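Local coordinates for unknown protein (Leishmania major, PDB 1R75) that is of unknown function but folds as a compact all-beta domain of the DUF1935 family, two antiparallel sheets packed face to face, at residues Arg51-Tyr56 against Thr121-Asp126; Val105-Arg108 against Thr112-Phe115. All coordinates share one frame; numbering follows the deposited sequence.

Interaction 1 (Arg51-Tyr56 against Thr121-Asp126); sequences RRWAFY and TGWRVD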
ATOM      1  N   ARG A  51       4.643   5.155 -13.455  1.00 29.25           N
ATOM      2  CA  ARG A  51       5.470   4.111 -12.850  1.00 28.80           C
ATOM      3  C   ARG A  51       5.377   4.127 -11.286  1.00 25.69           C
ATOM      4  O   ARG A  51       6.379   4.122 -10.592  1.00 24.46           O
ATOM      5  CB  ARG A  51       6.888   4.174 -13.337  1.00 30.94           C
ATOM      6  CG  ARG A  51       6.998   3.645 -14.801  1.00 38.13           C
ATOM      7  CD  ARG A  51       8.388   3.766 -15.473  1.00 45.45           C
ATOM      8  NE  ARG A  51       9.545   3.383 -14.652  1.00 49.52           N
ATOM      9  CZ  ARG A  51      10.523   4.234 -14.289  1.00 54.32           C
ATOM     10  NH1 ARG A  51      10.466   5.535 -14.609  1.00 55.72           N
ATOM     11  NH2 ARG A  51      11.554   3.808 -13.567  1.00 53.35           N
ATOM     12  N   ARG A  52       4.164   4.089 -10.823  1.00 23.77           N
ATOM     13  CA  ARG A  52       3.833   4.386  -9.430  1.00 23.85           C
ATOM     14  C   ARG A  52       2.841   3.399  -8.881  1.00 22.03           C
ATOM     15  O   ARG A  52       1.877   2.980  -9.560  1.00 22.59           O
ATOM     16  CB  ARG A  52       3.204   5.735  -9.464  1.00 24.16           C
ATOM     17  CG  ARG A  52       2.862   6.374  -8.241  1.00 28.64           C
ATOM     18  CD  ARG A  52       2.558   7.911  -8.584  1.00 27.81           C
ATOM     19  NE  ARG A  52       1.251   8.103  -9.239  1.00 28.87           N
ATOM     20  CZ  ARG A  52       0.922   9.162  -9.973  1.00 29.59           C
ATOM     21  NH1 ARG A  52       1.796  10.195 -10.172  1.00 24.39           N
ATOM     22  NH2 ARG A  52      -0.279   9.231 -10.478  1.00 27.07           N
ATOM     23  N   TRP A  53       3.022   3.067  -7.611  1.00 19.64           N
ATOM     24  CA  TRP A  53       2.051   2.284  -6.870  1.00 18.01           C
ATOM     25  C   TRP A  53       1.514   3.048  -5.684  1.00 17.28           C
ATOM     26  O   TRP A  53       2.280   3.784  -5.011  1.00 18.99           O
ATOM     27  CB  TRP A  53       2.707   1.091  -6.288  1.00 21.33           C
ATOM     28  CG  TRP A  53       3.119  -0.000  -7.150  1.00 23.90           C
ATOM     29  CD1 TRP A  53       3.159  -0.072  -8.506  1.00 27.72           C
ATOM     30  CD2 TRP A  53       3.593  -1.269  -6.660  1.00 27.13           C
ATOM     31  NE1 TRP A  53       3.653  -1.316  -8.908  1.00 28.20           N
ATOM     32  CE2 TRP A  53       3.952  -2.054  -7.783  1.00 26.36           C
ATOM     33  CE3 TRP A  53       3.784  -1.797  -5.382  1.00 26.99           C
ATOM     34  CZ2 TRP A  53       4.458  -3.375  -7.637  1.00 25.72           C
ATOM     35  CZ3 TRP A  53       4.251  -3.147  -5.252  1.00 29.04           C
ATOM     36  CH2 TRP A  53       4.611  -3.863  -6.344  1.00 25.46           C
ATOM     37  N   ALA A  54       0.260   2.820  -5.422  1.00 17.30           N
ATOM     38  CA  ALA A  54      -0.446   3.281  -4.282  1.00 18.19           C
ATOM     39  C   ALA A  54      -1.324   2.171  -3.710  1.00 19.02           C
ATOM     40  O   ALA A  54      -1.595   1.196  -4.388  1.00 20.78           O
ATOM     41  CB  ALA A  54      -1.291   4.457  -4.647  1.00 18.24           C
ATOM     42  N   PHE A  55      -1.703   2.322  -2.440  1.00 18.07           N
ATOM     43  CA  PHE A  55      -2.640   1.430  -1.763  1.00 19.79           C
ATOM     44  C   PHE A  55      -3.867   2.203  -1.318  1.00 21.52           C
ATOM     45  O   PHE A  55      -3.788   3.368  -0.852  1.00 21.47           O
ATOM     46  CB  PHE A  55      -1.966   0.806  -0.529  1.00 19.70           C
ATOM     47  CG  PHE A  55      -0.946  -0.179  -0.869  1.00 19.41           C
ATOM     48  CD1 PHE A  55      -1.291  -1.378  -1.462  1.00 16.46           C
ATOM     49  CD2 PHE A  55       0.392   0.077  -0.591  1.00 20.68           C
ATOM     50  CE1 PHE A  55      -0.256  -2.364  -1.759  1.00 20.38           C
ATOM     51  CE2 PHE A  55       1.383  -0.863  -0.861  1.00 20.50           C
ATOM     52  CZ  PHE A  55       1.048  -2.076  -1.502  1.00 19.18           C
ATOM     53  N   TYR A  56      -5.006   1.566  -1.474  1.00 20.00           N
ATOM     54  CA  TYR A  56      -6.281   2.094  -1.021  1.00 22.28           C
ATOM     55  C   TYR A  56      -6.905   1.085  -0.050  1.00 21.44           C
ATOM     56  O   TYR A  56      -6.924  -0.110  -0.338  1.00 21.89           O
ATOM     57  CB  TYR A  56      -7.204   2.406  -2.233  1.00 22.63           C
ATOM     58  CG  TYR A  56      -8.620   2.656  -1.817  1.00 24.30           C
ATOM     59  CD1 TYR A  56      -8.950   3.802  -1.090  1.00 26.55           C
ATOM     60  CD2 TYR A  56      -9.619   1.749  -2.097  1.00 27.26           C
ATOM     61  CE1 TYR A  56     -10.239   4.009  -0.624  1.00 24.48           C
ATOM     62  CE2 TYR A  56     -10.917   1.941  -1.637  1.00 25.24           C
ATOM     63  CZ  TYR A  56     -11.217   3.077  -0.949  1.00 27.99           C
ATOM     64  OH  TYR A  56     -12.461   3.293  -0.490  1.00 28.65           O
ATOM     65  N   THR A 121      11.040  -4.902 -10.101  1.00 21.54           N
ATOM     66  CA  THR A 121      11.435  -6.210 -10.634  1.00 21.77           C
ATOM     67  C   THR A 121      10.728  -7.248  -9.770  1.00 20.88           C
ATOM     68  O   THR A 121       9.495  -7.199  -9.696  1.00 23.01           O
ATOM     69  CB  THR A 121      12.919  -6.420 -10.670  1.00 21.41           C
ATOM     70  OG1 THR A 121      13.511  -6.331  -9.354  1.00 23.30           O
ATOM     71  CG2 THR A 121      13.572  -5.352 -11.560  1.00 21.62           C
ATOM     72  N   GLY A 122      11.438  -8.142  -9.119  1.00 19.61           N
ATOM     73  CA  GLY A 122      10.820  -9.089  -8.192  1.00 20.68           C
ATOM     74  C   GLY A 122      10.354  -8.343  -6.939  1.00 20.13           C
ATOM     75  O   GLY A 122      11.046  -7.416  -6.461  1.00 21.17           O
ATOM     76  N   TRP A 123       9.213  -8.744  -6.380  1.00 17.76           N
ATOM     77  CA  TRP A 123       8.757  -8.199  -5.132  1.00 16.97           C
ATOM     78  C   TRP A 123       7.911  -9.239  -4.481  1.00 17.30           C
ATOM     79  O   TRP A 123       7.371 -10.133  -5.183  1.00 13.93           O
ATOM     80  CB  TRP A 123       7.904  -6.972  -5.343  1.00 17.10           C
ATOM     81  CG  TRP A 123       6.648  -7.147  -6.197  1.00 16.47           C
ATOM     82  CD1 TRP A 123       6.603  -7.159  -7.557  1.00 22.20           C
ATOM     83  CD2 TRP A 123       5.322  -7.289  -5.758  1.00 15.82           C
ATOM     84  NE1 TRP A 123       5.328  -7.319  -8.002  1.00 21.29           N
ATOM     85  CE2 TRP A 123       4.507  -7.400  -6.916  1.00 20.55           C
ATOM     86  CE3 TRP A 123       4.724  -7.422  -4.526  1.00 16.44           C
ATOM     87  CZ2 TRP A 123       3.149  -7.559  -6.868  1.00 24.18           C
ATOM     88  CZ3 TRP A 123       3.330  -7.562  -4.478  1.00 18.79           C
ATOM     89  CH2 TRP A 123       2.555  -7.619  -5.648  1.00 16.36           C
ATOM     90  N   ARG A 124       7.752  -9.124  -3.188  1.00 17.11           N
ATOM     91  CA  ARG A 124       6.854 -10.008  -2.414  1.00 19.37           C
ATOM     92  C   ARG A 124       6.359  -9.291  -1.189  1.00 18.60           C
ATOM     93  O   ARG A 124       7.054  -8.486  -0.604  1.00 16.56           O
ATOM     94  CB  ARG A 124       7.466 -11.349  -1.998  1.00 21.04           C
ATOM     95  CG  ARG A 124       8.601 -11.316  -1.127  1.00 26.92           C
ATOM     96  CD  ARG A 124       9.273 -12.701  -1.064  1.00 36.93           C
ATOM     97  NE  ARG A 124       8.405 -13.448  -0.196  1.00 41.41           N
ATOM     98  CZ  ARG A 124       8.634 -13.627   1.122  1.00 49.84           C
ATOM     99  NH1 ARG A 124       9.767 -13.211   1.696  1.00 52.20           N
ATOM    100  NH2 ARG A 124       7.733 -14.244   1.869  1.00 49.34           N
ATOM    101  N   VAL A 125       5.142  -9.597  -0.801  1.00 17.86           N
ATOM    102  CA  VAL A 125       4.674  -9.124   0.487  1.00 19.99           C
ATOM    103  C   VAL A 125       5.466  -9.676   1.644  1.00 21.87           C
ATOM    104  O   VAL A 125       5.586 -10.896   1.832  1.00 24.23           O
ATOM    105  CB  VAL A 125       3.216  -9.379   0.687  1.00 21.74           C
ATOM    106  CG1 VAL A 125       2.837  -8.960   2.145  1.00 23.31           C
ATOM    107  CG2 VAL A 125       2.428  -8.674  -0.342  1.00 23.02           C
ATOM    108  N   ASP A 126       5.989  -8.787   2.490  1.00 22.35           N
ATOM    109  CA  ASP A 126       6.734  -9.166   3.658  1.00 25.74           C
ATOM    110  C   ASP A 126       5.815  -9.224   4.882  1.00 25.89           C
ATOM    111  O   ASP A 126       5.839 -10.218   5.653  1.00 25.59           O
ATOM    112  CB  ASP A 126       7.822  -8.148   3.891  1.00 26.27           C
ATOM    113  CG  ASP A 126       8.576  -8.377   5.159  1.00 36.13           C
ATOM    114  OD1 ASP A 126       9.257  -9.422   5.259  1.00 44.72           O
ATOM    115  OD2 ASP A 126       8.541  -7.560   6.112  1.00 42.55           O
TER
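Trp53 and Trp123 lie on strands of two different sheets, and even the nearest CA atoms of the two segments, Trp53 CA and Trp123 CA, are 12.6 Å apart. The two sheets face each other as a beta sandwich, here rather widely separated: residues 52-56 belong to an inner strand of the five-stranded antiparallel sheet, residues 123-126 begin an outermost strand of the four-stranded one, and large side chains bridge the gap without any hydrogen bond between the segments. One T-shaped (edge-to-face) pair of indoles makes the whole contact. Trp53 directs the rim of its six-membered ring at a face of Trp123, the planes standing 76° apart and the centroid of that ring lying 5.0 Å from the centroid of the five-membered ring of Trp123. In Trp53 CG lies beside the backbone N and anti to the carbonyl carbon, which carries the long indole off the strand and across the interface. In Trp123 chi1 of 59° puts CG between the backbone N and the carbonyl carbon, and chi2 near -81° turns a face to the Trp53 edge. Tryptophan suits both positions: the weakly positive C-H rim of one indole can meet the electron-rich face of the other, and two bicyclic rings together span a gap too wide for small side chains. Burial is unequal, Trp53 being enclosed while Trp123, at the margin of the sandwich, remains partly exposed. Arg44 makes a cation-pi contact with Trp53 and also touches Trp123, while Phe70 packs against Trp123 from its own sheet. At the point of closest approach Trp53 CH2 sits over the middle of the Trp123 indole, 3.5 Å from Trp123 CD2 and 3.6 Å from Trp123 CE2, the two atoms shared by the fused rings.

Interaction 2 (Val105-Arg108 against Thr112-Phe115); sequences VDVR and TQMF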
ATOM      1  N   VAL A 105       4.249   1.063   4.776  1.00 19.50           N
ATOM      2  CA  VAL A 105       3.377   2.200   5.019  1.00 18.08           C
ATOM      3  C   VAL A 105       2.163   1.678   5.808  1.00 20.95           C
ATOM      4  O   VAL A 105       1.787   0.505   5.724  1.00 20.71           O
ATOM      5  CB  VAL A 105       2.951   2.925   3.671  1.00 19.80           C
ATOM      6  CG1 VAL A 105       1.969   2.087   2.886  1.00 20.04           C
ATOM      7  CG2 VAL A 105       2.504   4.378   3.918  1.00 21.16           C
ATOM      8  N   ASP A 106       1.566   2.562   6.584  1.00 22.38           N
ATOM      9  CA  ASP A 106       0.235   2.288   7.144  1.00 24.86           C
ATOM     10  C   ASP A 106      -0.863   2.997   6.384  1.00 22.97           C
ATOM     11  O   ASP A 106      -0.684   4.117   6.015  1.00 24.71           O
ATOM     12  CB  ASP A 106       0.220   2.757   8.597  1.00 26.07           C
ATOM     13  CG  ASP A 106       1.239   2.041   9.429  1.00 35.64           C
ATOM     14  OD1 ASP A 106       1.401   0.802   9.270  1.00 39.49           O
ATOM     15  OD2 ASP A 106       1.961   2.633  10.277  1.00 47.20           O
ATOM     16  N   VAL A 107      -2.025   2.359   6.187  1.00 21.58           N
ATOM     17  CA  VAL A 107      -3.041   2.900   5.370  1.00 20.62           C
ATOM     18  C   VAL A 107      -4.344   2.936   6.230  1.00 21.18           C
ATOM     19  O   VAL A 107      -4.888   1.883   6.622  1.00 21.61           O
ATOM     20  CB  VAL A 107      -3.311   2.062   4.152  1.00 20.68           C
ATOM     21  CG1 VAL A 107      -4.255   2.770   3.189  1.00 19.60           C
ATOM     22  CG2 VAL A 107      -2.029   1.663   3.470  1.00 20.58           C
ATOM     23  N   ARG A 108      -4.774   4.147   6.558  1.00 20.75           N
ATOM     24  CA  ARG A 108      -5.920   4.336   7.429  1.00 23.21           C
ATOM     25  C   ARG A 108      -7.190   4.060   6.656  1.00 23.37           C
ATOM     26  O   ARG A 108      -7.213   4.024   5.394  1.00 22.88           O
ATOM     27  CB  ARG A 108      -5.930   5.750   8.018  1.00 25.54           C
ATOM     28  CG  ARG A 108      -4.777   5.961   8.974  1.00 29.32           C
ATOM     29  CD  ARG A 108      -4.554   7.417   9.324  1.00 37.94           C
ATOM     30  NE  ARG A 108      -3.150   7.728   9.650  1.00 46.28           N
ATOM     31  CZ  ARG A 108      -2.059   7.613   8.814  1.00 53.25           C
ATOM     32  NH1 ARG A 108      -2.131   7.171   7.539  1.00 54.77           N
ATOM     33  NH2 ARG A 108      -0.852   7.921   9.296  1.00 52.68           N
ATOM     34  N   THR A 112      -6.036   6.648   0.651  1.00 23.79           N
ATOM     35  CA  THR A 112      -5.048   6.267  -0.374  1.00 23.35           C
ATOM     36  C   THR A 112      -3.631   6.698   0.086  1.00 23.79           C
ATOM     37  O   THR A 112      -3.457   7.863   0.472  1.00 25.62           O
ATOM     38  CB  THR A 112      -5.375   6.944  -1.719  1.00 24.76           C
ATOM     39  OG1 THR A 112      -6.695   6.574  -2.168  1.00 26.45           O
ATOM     40  CG2 THR A 112      -4.548   6.403  -2.887  1.00 23.59           C
ATOM     41  N   GLN A 113      -2.665   5.784   0.150  1.00 20.18           N
ATOM     42  CA  GLN A 113      -1.267   6.077   0.408  1.00 19.89           C
ATOM     43  C   GLN A 113      -0.457   5.816  -0.859  1.00 19.32           C
ATOM     44  O   GLN A 113      -0.387   4.672  -1.314  1.00 17.32           O
ATOM     45  CB  GLN A 113      -0.749   5.261   1.630  1.00 20.99           C
ATOM     46  CG  GLN A 113      -1.295   5.775   2.915  1.00 24.33           C
ATOM     47  CD  GLN A 113      -0.443   6.974   3.441  1.00 32.85           C
ATOM     48  OE1 GLN A 113       0.083   7.757   2.670  1.00 38.17           O
ATOM     49  NE2 GLN A 113      -0.273   7.051   4.719  1.00 38.04           N
ATOM     50  N   MET A 114       0.260   6.839  -1.374  1.00 18.12           N
ATOM     51  CA  MET A 114       1.349   6.625  -2.349  1.00 17.70           C
ATOM     52  C   MET A 114       2.444   5.765  -1.665  1.00 17.73           C
ATOM     53  O   MET A 114       2.745   5.919  -0.495  1.00 17.16           O
ATOM     54  CB  MET A 114       1.934   7.995  -2.772  1.00 17.22           C
ATOM     55  CG  MET A 114       0.926   8.820  -3.506  1.00 20.80           C
ATOM     56  SD  MET A 114       0.500   7.971  -5.130  1.00 31.26           S
ATOM     57  CE  MET A 114      -0.957   8.219  -4.763  1.00 27.05           C
ATOM     58  N   PHE A 115       2.981   4.825  -2.424  1.00 15.87           N
ATOM     59  CA  PHE A 115       3.892   3.861  -1.921  1.00 16.14           C
ATOM     60  C   PHE A 115       5.263   3.967  -2.520  1.00 14.50           C
ATOM     61  O   PHE A 115       6.288   4.319  -1.803  1.00 13.96           O
ATOM     62  CB  PHE A 115       3.238   2.503  -2.125  1.00 16.91           C
ATOM     63  CG  PHE A 115       3.975   1.376  -1.439  1.00 14.27           C
ATOM     64  CD1 PHE A 115       4.260   1.455  -0.104  1.00 18.60           C
ATOM     65  CD2 PHE A 115       4.368   0.198  -2.161  1.00 14.15           C
ATOM     66  CE1 PHE A 115       4.916   0.393   0.555  1.00 16.39           C
ATOM     67  CE2 PHE A 115       5.081  -0.803  -1.506  1.00 17.04           C
ATOM     68  CZ  PHE A 115       5.311  -0.705  -0.143  1.00 15.91           C
TER
HETATM   69  O   HOH W   1       1.208   7.412   7.185  1.00 55.55           O
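The edge of the Arg108 guanidinium meets Gln113 NE2 and a water near its plane, while the Phe115 ring receives Val105 CG1 obliquely, with Val105 CG1 3.8 Å from Phe115 CD1. The guanidinium and amide planes are clearly inclined to each other. Arg108 NH1 and Gln113 NE2 are both donors and do not bond to each other; instead the water accepts from Arg108 NH2 at 3.0 Å and, weakly, from Gln113 NE2. Glu111 forms a salt bridge with Arg108 NH1. The two strands run antiparallel at 163°, joined by a short connection, yet they belong to different sheets, making this a crossing from one layer of a beta sandwich to the other. The axes of the short segments 105-107 and 112-115 approach to 7.4 Å, and a side chain spans the gap. Glutamine fits here because its aliphatic part can pack beside Val107 and Val105 CG2 while its amide serves a backbone carbonyl: bent at chi2 (-84°), it brings Gln113 NE2 within 3.2 Å of Asp106 O. This bond lies almost in line with the carbonyl, though the acceptor is tilted from the amide plane and the N-H...O angle is 143°. Branched Val105 turns CG1 to Phe115 and CG2 toward Gln113, 3.9 Å from Gln113 NE2.

Both contacts join the two sheets of the sandwich, and strands 52-57 and 112-117 are neighbours in the five-stranded one: Phe55 O to Gln113 N at 2.8 Å and Trp53 O to Phe115 N at 2.9 Å are probable backbone hydrogen bonds between them. Opposite lie different strands, 123-132 at the margin for interaction 1 and the inner strand 100-107 for interaction 2. The chemistry differs accordingly. Interaction 1 is purely aromatic and partly buried; interaction 2 is more fully buried and mixes apolar packing with polar bonds beside the turn where the chain changes sheets. Phe55 and Phe115, edge-to-face, continue the aromatic core between them.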